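Local coordinates for phage-like element PBSX protein XepA (Bacillus subtilis, PDB 6IA5) that is of unknown function, does not seem to take part in host cell lysis, and forms a pentamer that may associate with the cytoplasmic membrane, at residues K69-A74 / L106-W111; Y119-V124 / L135-G140; V214-K219 / I259-I264. One frame throughout, in Å; residues are numbered along the deposited sequence.

In the fold
Nothing nests or crosses here: the three contacts follow one another in series from the N terminus. Contact 1 closes an excursion of 31 residues that leaves one sheet of the N-terminal β-sandwich, runs through strands 80-87 and 94-101 of the facing sheet, and returns to the first at 107-113. Contact 2 then spans the sandwich, closing the 10-residue connection from strand 118-125 to strand 133-140. Because 133-140 is the neighbour of 69-76, the two contacts touch, with centres about 7 Å apart. Contact 3 pairs two strands of the separate C-terminal β-domain, its centre about 69 Å from that of contact 1 and 72 Å from that of contact 2.

Contact 1 (K69-A74 / L106-W111); sequences KVKGWA and LTATDW. With ACT (acetate ion), chain B.
Strand 107-113 of the N-terminal β-sandwich, irregular and outermost in its sheet within this chain, pairs antiparallel with strand 69-76, the end-to-end directions of 69-74 and 106-111 lying 171° apart. A74 and T107 form a hydrogen-bonded pair, with A74 N 2.8 Å from T107 O, and W73 and A108 the adjoining non-hydrogen-bonded pair. T109 N donates to G72 O at 2.9 Å, but a side chain takes the return bond: G72 N donates to T109 OG1 at 3.0 Å and 162°. T109 places that hydroxyl between its backbone N and carbonyl carbon (chi1 73°), where it also donates to D110 O at 2.8 Å. This oxygen thus bridges both strands where regular pairing lapses; V70 and V112 resume backbone bonding beyond. The end of the W111 side chain turns in toward 69-74, sandwiched between two extended lysine chains. K71 sets CB over one face, 3.6 Å from the centroid of the six-membered ring, and with CG anti to the backbone N runs on across the indole, CD by NE1 and CE2. Over the opposite face comes K69, its CE in a CH-pi contact and its NZ in a cation-pi contact, 4.7 Å from the same centroid. That ammonium forms a salt bridge to D145 and a hydrogen bond to E143 O, both of a neighbouring subunit, which should hold its charge beside the ring. W111 N donates to OXT of an acetate, probably from the crystallisation liquor, at 3.1 Å; N149 of another neighbouring subunit holds it too. A108 CB meets W73 at CD1, 3.5 Å away.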
# COMPACT_ATOMS: atom_id res chain seq x y z
N LYS E 69 15.73 21.49 -5.24
CA LYS E 69 16.31 20.74 -4.13
C LYS E 69 17.83 20.82 -4.20
O LYS E 69 18.42 21.11 -5.25
CB LYS E 69 15.89 19.26 -4.16
CG LYS E 69 16.29 18.50 -5.42
CD LYS E 69 15.79 17.03 -5.41
CE LYS E 69 16.28 16.27 -6.62
NZ LYS E 69 15.68 14.90 -6.70
N VAL E 70 18.48 20.54 -3.06
CA VAL E 70 19.92 20.68 -2.97
C VAL E 70 20.46 19.61 -2.03
O VAL E 70 19.76 19.17 -1.11
CB VAL E 70 20.32 22.11 -2.51
CG1 VAL E 70 19.87 22.44 -1.09
CG2 VAL E 70 21.83 22.36 -2.65
N LYS E 71 21.69 19.17 -2.30
CA LYS E 71 22.33 18.18 -1.46
C LYS E 71 23.81 18.51 -1.39
O LYS E 71 24.38 18.99 -2.38
CB LYS E 71 22.12 16.77 -2.04
CG LYS E 71 22.66 15.65 -1.17
CD LYS E 71 22.25 14.27 -1.68
CE LYS E 71 22.72 13.19 -0.73
NZ LYS E 71 22.36 11.86 -1.23
N GLY E 72 24.43 18.23 -0.24
CA GLY E 72 25.83 18.56 -0.04
C GLY E 72 26.67 17.38 0.45
O GLY E 72 26.15 16.47 1.09
N TRP E 73 27.98 17.44 0.13
CA TRP E 73 28.97 16.51 0.66
C TRP E 73 30.16 17.32 1.15
O TRP E 73 30.63 18.20 0.44
CB TRP E 73 29.45 15.55 -0.41
CG TRP E 73 28.41 14.60 -0.91
CD1 TRP E 73 28.23 13.29 -0.55
CD2 TRP E 73 27.38 14.89 -1.88
NE1 TRP E 73 27.19 12.74 -1.24
CE2 TRP E 73 26.64 13.70 -2.06
CE3 TRP E 73 27.04 16.03 -2.62
CZ2 TRP E 73 25.57 13.62 -2.95
CZ3 TRP E 73 25.99 15.95 -3.50
CH2 TRP E 73 25.26 14.76 -3.66
N ALA E 74 30.65 16.98 2.35
CA ALA E 74 31.79 17.65 2.94
C ALA E 74 32.82 16.60 3.36
O ALA E 74 32.48 15.55 3.91
CB ALA E 74 31.36 18.47 4.12
N LEU E 106 33.79 11.29 4.93
CA LEU E 106 32.89 11.94 3.98
C LEU E 106 31.49 11.98 4.60
O LEU E 106 30.98 10.97 5.08
CB LEU E 106 32.86 11.23 2.62
CG LEU E 106 31.86 11.83 1.62
CD1 LEU E 106 32.29 13.23 1.19
CD2 LEU E 106 31.72 10.92 0.41
N THR E 107 30.88 13.16 4.59
CA THR E 107 29.59 13.38 5.20
C THR E 107 28.65 14.04 4.19
O THR E 107 28.99 15.08 3.61
CB THR E 107 29.76 14.28 6.44
OG1 THR E 107 30.75 13.67 7.27
CG2 THR E 107 28.47 14.45 7.22
N ALA E 108 27.46 13.45 4.02
CA ALA E 108 26.46 13.92 3.08
C ALA E 108 25.25 14.45 3.85
O ALA E 108 24.89 13.90 4.89
CB ALA E 108 26.04 12.77 2.18
N THR E 109 24.60 15.51 3.34
CA THR E 109 23.27 15.87 3.81
C THR E 109 22.25 14.96 3.13
O THR E 109 22.60 14.17 2.27
CB THR E 109 22.98 17.35 3.48
OG1 THR E 109 22.74 17.47 2.07
CG2 THR E 109 24.12 18.27 3.87
N ASP E 110 20.98 15.08 3.51
CA ASP E 110 19.89 14.57 2.69
C ASP E 110 19.64 15.53 1.53
O ASP E 110 20.14 16.65 1.53
CB ASP E 110 18.62 14.48 3.52
CG ASP E 110 18.66 13.38 4.56
OD1 ASP E 110 19.55 12.52 4.47
OD2 ASP E 110 17.79 13.37 5.43
N TRP E 111 18.82 15.10 0.56
CA TRP E 111 18.21 16.05 -0.35
C TRP E 111 17.32 16.97 0.46
O TRP E 111 16.46 16.49 1.21
CB TRP E 111 17.40 15.33 -1.45
CG TRP E 111 18.28 14.75 -2.51
CD1 TRP E 111 18.63 13.43 -2.68
CD2 TRP E 111 18.98 15.50 -3.53
NE1 TRP E 111 19.49 13.31 -3.75
CE2 TRP E 111 19.71 14.57 -4.29
CE3 TRP E 111 19.08 16.87 -3.84
CZ2 TRP E 111 20.52 14.96 -5.37
CZ3 TRP E 111 19.86 17.26 -4.92
CH2 TRP E 111 20.57 16.32 -5.67
C ACT B . 18.63 11.34 0.50
O ACT B . 18.24 10.49 -0.32
OXT ACT B . 17.85 12.21 0.96
CH3 ACT B . 20.06 11.22 0.90

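Contact 2 (Y119-V124 / L135-G140); sequences YRFRYV and LYQSVG
Q137 NE2 is gripped by one hydrogen bond, to Q56 OE1 of strand 53-60, and rests over the centre of the F121 ring, 3.2 Å from its plane. Ring and amide planes stand 81° apart, so the amide meets the ring nearly upright. An extended chain with CG anti to the backbone N (chi1 -177°) carries the group across the sandwich, CG passing 3.7 Å from F121 CZ. Q56 OE1 also accepts from F121 N, so one oxygen serves both the Q137 amide and the F121 backbone. The carbonyl Q137 OE1 lies in plane at the edge of the Y119 ring, 3.9 Å from CE2. A water 2.6 Å from Y119 OH reaches Q137 OE1 only weakly. Apolar groups flank this centre: L135 CD1 is 4.1 Å from F121 CD2, and V139 CG1 4.0 Å from Y119 CZ. The strand axes approach to 9.5 Å with no direct hydrogen bond between the segments, as expected of facing sheets in a β-sandwich. The segments themselves thus meet by packing, while Q137 ties the sheets through Q56, on the strand beside 118-125: a buried amide whose NE2 is satisfied by Q56 OE1, with the F121 face a plausible, weaker electrostatic partner.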
# COMPACT_ATOMS: atom_id res chain seq x y z
N TYR E 119 19.25 29.86 -1.70
CA TYR E 119 19.84 28.82 -0.86
C TYR E 119 21.34 29.08 -0.76
O TYR E 119 21.91 29.76 -1.62
CB TYR E 119 19.54 27.41 -1.40
CG TYR E 119 20.02 27.14 -2.81
CD1 TYR E 119 19.26 27.51 -3.91
CD2 TYR E 119 21.25 26.53 -3.04
CE1 TYR E 119 19.71 27.29 -5.21
CE2 TYR E 119 21.70 26.28 -4.34
CZ TYR E 119 20.92 26.67 -5.42
OH TYR E 119 21.39 26.46 -6.69
N ARG E 120 21.98 28.51 0.28
CA ARG E 120 23.43 28.53 0.37
C ARG E 120 23.88 27.43 1.31
O ARG E 120 23.09 26.94 2.14
CB ARG E 120 23.92 29.88 0.93
CG ARG E 120 23.75 30.00 2.43
CD ARG E 120 24.31 31.33 2.95
NE ARG E 120 24.12 31.42 4.39
CZ ARG E 120 24.38 32.51 5.12
NH1 ARG E 120 24.89 33.58 4.53
NH2 ARG E 120 24.12 32.54 6.41
N PHE E 121 25.15 27.03 1.15
CA PHE E 121 25.85 26.25 2.15
C PHE E 121 26.69 27.21 2.99
O PHE E 121 27.28 28.16 2.46
CB PHE E 121 26.78 25.23 1.48
CG PHE E 121 26.08 24.04 0.87
CD1 PHE E 121 24.69 23.95 0.83
CD2 PHE E 121 26.82 23.00 0.32
CE1 PHE E 121 24.06 22.85 0.25
CE2 PHE E 121 26.19 21.91 -0.28
CZ PHE E 121 24.82 21.84 -0.31
N ARG E 122 26.74 26.93 4.29
CA ARG E 122 27.65 27.61 5.21
C ARG E 122 28.31 26.52 6.04
O ARG E 122 27.63 25.71 6.68
CB ARG E 122 26.88 28.64 6.04
CG ARG E 122 27.74 29.42 7.04
CD ARG E 122 26.97 30.54 7.75
NE ARG E 122 25.83 30.04 8.51
CZ ARG E 122 25.88 29.52 9.74
NH1 ARG E 122 27.01 29.51 10.43
NH2 ARG E 122 24.79 28.99 10.29
N TYR E 123 29.64 26.48 6.01
CA TYR E 123 30.40 25.47 6.72
C TYR E 123 31.23 26.15 7.81
O TYR E 123 32.02 27.04 7.49
CB TYR E 123 31.33 24.73 5.76
CG TYR E 123 32.03 23.56 6.42
CD1 TYR E 123 33.16 23.75 7.20
CD2 TYR E 123 31.52 22.28 6.29
CE1 TYR E 123 33.78 22.68 7.83
CE2 TYR E 123 32.13 21.20 6.92
CZ TYR E 123 33.26 21.41 7.69
OH TYR E 123 33.87 20.35 8.33
N VAL E 124 31.06 25.73 9.07
CA VAL E 124 31.82 26.30 10.18
C VAL E 124 32.83 25.26 10.67
O VAL E 124 32.44 24.20 11.16
CB VAL E 124 30.91 26.77 11.33
CG1 VAL E 124 31.72 27.37 12.49
CG2 VAL E 124 29.85 27.76 10.85
N LEU E 135 34.09 20.78 -0.43
CA LEU E 135 32.66 20.89 -0.24
C LEU E 135 31.98 20.86 -1.60
O LEU E 135 32.29 21.70 -2.45
CB LEU E 135 32.38 22.20 0.50
CG LEU E 135 30.92 22.49 0.83
CD1 LEU E 135 30.28 21.36 1.65
CD2 LEU E 135 30.81 23.81 1.59
N TYR E 136 31.08 19.88 -1.82
CA TYR E 136 30.39 19.68 -3.09
C TYR E 136 28.90 19.93 -2.94
O TYR E 136 28.31 19.62 -1.90
CB TYR E 136 30.58 18.24 -3.60
CG TYR E 136 31.92 18.01 -4.28
CD1 TYR E 136 33.08 17.80 -3.54
CD2 TYR E 136 32.03 18.08 -5.66
CE1 TYR E 136 34.31 17.60 -4.16
CE2 TYR E 136 33.25 17.88 -6.30
CZ TYR E 136 34.39 17.66 -5.54
OH TYR E 136 35.57 17.47 -6.19
N GLN E 137 28.29 20.45 -4.01
CA GLN E 137 26.88 20.79 -4.02
C GLN E 137 26.21 20.25 -5.28
O GLN E 137 26.68 20.53 -6.39
CB GLN E 137 26.73 22.30 -3.95
CG GLN E 137 25.27 22.77 -3.88
CD GLN E 137 25.21 24.27 -3.69
OE1 GLN E 137 25.40 25.04 -4.64
NE2 GLN E 137 24.99 24.69 -2.45
N SER E 138 25.12 19.49 -5.10
CA SER E 138 24.26 19.05 -6.20
C SER E 138 22.90 19.73 -6.05
O SER E 138 22.44 19.96 -4.94
CB SER E 138 24.09 17.54 -6.22
OG SER E 138 25.33 16.89 -6.49
N VAL E 139 22.29 20.04 -7.20
CA VAL E 139 20.94 20.60 -7.26
C VAL E 139 20.11 19.75 -8.21
O VAL E 139 20.66 19.08 -9.09
CB VAL E 139 20.96 22.07 -7.70
CG1 VAL E 139 21.62 22.98 -6.65
CG2 VAL E 139 21.60 22.25 -9.08
N GLY E 140 18.79 19.77 -8.03
CA GLY E 140 17.87 19.12 -8.95
C GLY E 140 16.72 20.05 -9.30
O GLY E 140 16.67 21.18 -8.81
O HOH W 1 23.90 26.58 -7.29

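Contact 3 (V214-K219 / I259-I264); sequences VKFWGK and IIMEII
Strands 214-219 and 259-264 run antiparallel, their axes 4.6 Å apart at closest and 154° between directions, with hydrogen-bonded pairs K215-E262 and W217-I260 alternating with non-hydrogen-bonded V214-I263, F216-M261 and G218-I259. Of the backbone bonds, W217 N to I260 O (2.8 Å) lies nearly along the C=O axis, whereas I260 N approaches W217 O from above the carbonyl plane. On the face bearing K215, W217, I260 and E262, the indole and the carboxylate lie side by side and point the same way. W217 NE1 donates to the anti lone pair of E262 OE1 at 2.7 Å, but the bond is bent to 134° and the oxygen is tilted 30° from the ring plane. E262 CB lies in plane at the edge of the same ring, while K215 CG sits 3.6 Å above one face. Further along, I260 CD1 meets K219 CE at 3.6 Å. The other face is apolar: M261, bent at chi2 and chi3, brings SD obliquely to F216 CD1 at 3.4 Å in a Met-aromatic contact, and V214 CG1 touches M261 CB. This pair belongs to the C-terminal β-domain, which has no helices. Strand 225-232 bonds to the far edge of 211-219, its K225 making a cation-pi contact with W217; F216 packs against F251 and W249 of strand 247-252, and M261 against V203 of strand 200-207.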
# COMPACT_ATOMS: atom_id res chain seq x y z
N VAL E 214 -40.67 5.16 31.16
CA VAL E 214 -39.99 5.01 29.88
C VAL E 214 -40.18 3.58 29.41
O VAL E 214 -39.94 2.65 30.16
CB VAL E 214 -38.50 5.37 29.99
CG1 VAL E 214 -37.80 5.24 28.64
CG2 VAL E 214 -38.31 6.76 30.58
N LYS E 215 -40.59 3.43 28.14
CA LYS E 215 -40.78 2.13 27.53
C LYS E 215 -39.73 1.95 26.45
O LYS E 215 -39.48 2.88 25.69
CB LYS E 215 -42.19 2.03 26.95
CG LYS E 215 -42.64 0.64 26.51
CD LYS E 215 -44.14 0.54 26.29
CE LYS E 215 -44.71 -0.86 26.33
NZ LYS E 215 -43.77 -1.89 25.83
N PHE E 216 -39.11 0.76 26.41
CA PHE E 216 -37.98 0.49 25.53
C PHE E 216 -38.47 -0.18 24.25
O PHE E 216 -39.14 -1.21 24.30
CB PHE E 216 -36.98 -0.43 26.24
CG PHE E 216 -36.60 -0.04 27.65
CD1 PHE E 216 -36.51 1.30 28.03
CD2 PHE E 216 -36.28 -1.02 28.59
CE1 PHE E 216 -36.13 1.65 29.33
CE2 PHE E 216 -35.90 -0.67 29.88
CZ PHE E 216 -35.82 0.67 30.24
N TRP E 217 -38.12 0.41 23.10
CA TRP E 217 -38.62 -0.08 21.82
C TRP E 217 -37.47 -0.22 20.84
O TRP E 217 -36.55 0.58 20.84
CB TRP E 217 -39.61 0.91 21.20
CG TRP E 217 -40.89 1.21 21.92
CD1 TRP E 217 -41.20 2.37 22.55
CD2 TRP E 217 -42.07 0.39 21.98
NE1 TRP E 217 -42.49 2.33 23.02
CE2 TRP E 217 -43.05 1.13 22.68
CE3 TRP E 217 -42.40 -0.89 21.52
CZ2 TRP E 217 -44.33 0.63 22.93
CZ3 TRP E 217 -43.67 -1.39 21.77
CH2 TRP E 217 -44.62 -0.64 22.47
N GLY E 218 -37.58 -1.23 19.97
CA GLY E 218 -36.78 -1.30 18.76
C GLY E 218 -37.69 -1.30 17.53
O GLY E 218 -38.87 -1.62 17.63
N LYS E 219 -37.14 -0.90 16.38
CA LYS E 219 -37.83 -1.14 15.12
C LYS E 219 -36.95 -2.01 14.24
O LYS E 219 -35.73 -1.80 14.19
CB LYS E 219 -38.14 0.17 14.39
CG LYS E 219 -39.22 1.01 15.04
CD LYS E 219 -39.46 2.30 14.29
CE LYS E 219 -40.69 3.04 14.75
NZ LYS E 219 -40.81 4.29 13.96
N ILE E 259 -33.77 2.40 17.65
CA ILE E 259 -34.12 2.22 19.05
C ILE E 259 -34.85 3.47 19.51
O ILE E 259 -34.41 4.60 19.25
CB ILE E 259 -32.87 1.93 19.91
CG1 ILE E 259 -32.10 0.68 19.45
CG2 ILE E 259 -33.23 1.88 21.39
CD1 ILE E 259 -32.91 -0.60 19.48
N ILE E 260 -35.97 3.27 20.20
CA ILE E 260 -36.77 4.38 20.69
C ILE E 260 -36.96 4.17 22.19
O ILE E 260 -37.29 3.07 22.64
CB ILE E 260 -38.11 4.44 19.94
CG1 ILE E 260 -37.89 4.83 18.47
CG2 ILE E 260 -39.06 5.39 20.63
CD1 ILE E 260 -39.10 4.61 17.58
N MET E 261 -36.76 5.25 22.96
CA MET E 261 -37.01 5.25 24.39
C MET E 261 -38.17 6.20 24.65
O MET E 261 -37.96 7.41 24.78
CB MET E 261 -35.76 5.76 25.12
CG MET E 261 -34.55 4.84 24.90
SD MET E 261 -34.74 3.40 25.96
CE MET E 261 -34.30 2.07 24.83
N GLU E 262 -39.38 5.66 24.71
CA GLU E 262 -40.58 6.48 24.72
C GLU E 262 -40.93 6.87 26.15
O GLU E 262 -41.04 6.02 27.04
CB GLU E 262 -41.73 5.72 24.05
CG GLU E 262 -43.09 6.36 24.26
CD GLU E 262 -44.24 5.69 23.51
OE1 GLU E 262 -44.07 4.56 23.02
OE2 GLU E 262 -45.30 6.30 23.38
N ILE E 263 -41.15 8.18 26.37
CA ILE E 263 -41.75 8.59 27.62
C ILE E 263 -43.26 8.40 27.50
O ILE E 263 -43.91 9.10 26.73
CB ILE E 263 -41.34 10.03 28.00
CG1 ILE E 263 -39.83 10.13 28.21
CG2 ILE E 263 -42.09 10.47 29.24
CD1 ILE E 263 -39.30 11.53 28.32
N ILE E 264 -43.77 7.42 28.26
CA ILE E 264 -45.17 7.01 28.26
C ILE E 264 -45.96 8.04 29.07
O ILE E 264 -47.07 8.42 28.70
CB ILE E 264 -45.33 5.59 28.86
CG1 ILE E 264 -44.74 4.53 27.93
CG2 ILE E 264 -46.79 5.28 29.19
CD1 ILE E 264 -45.39 4.49 26.56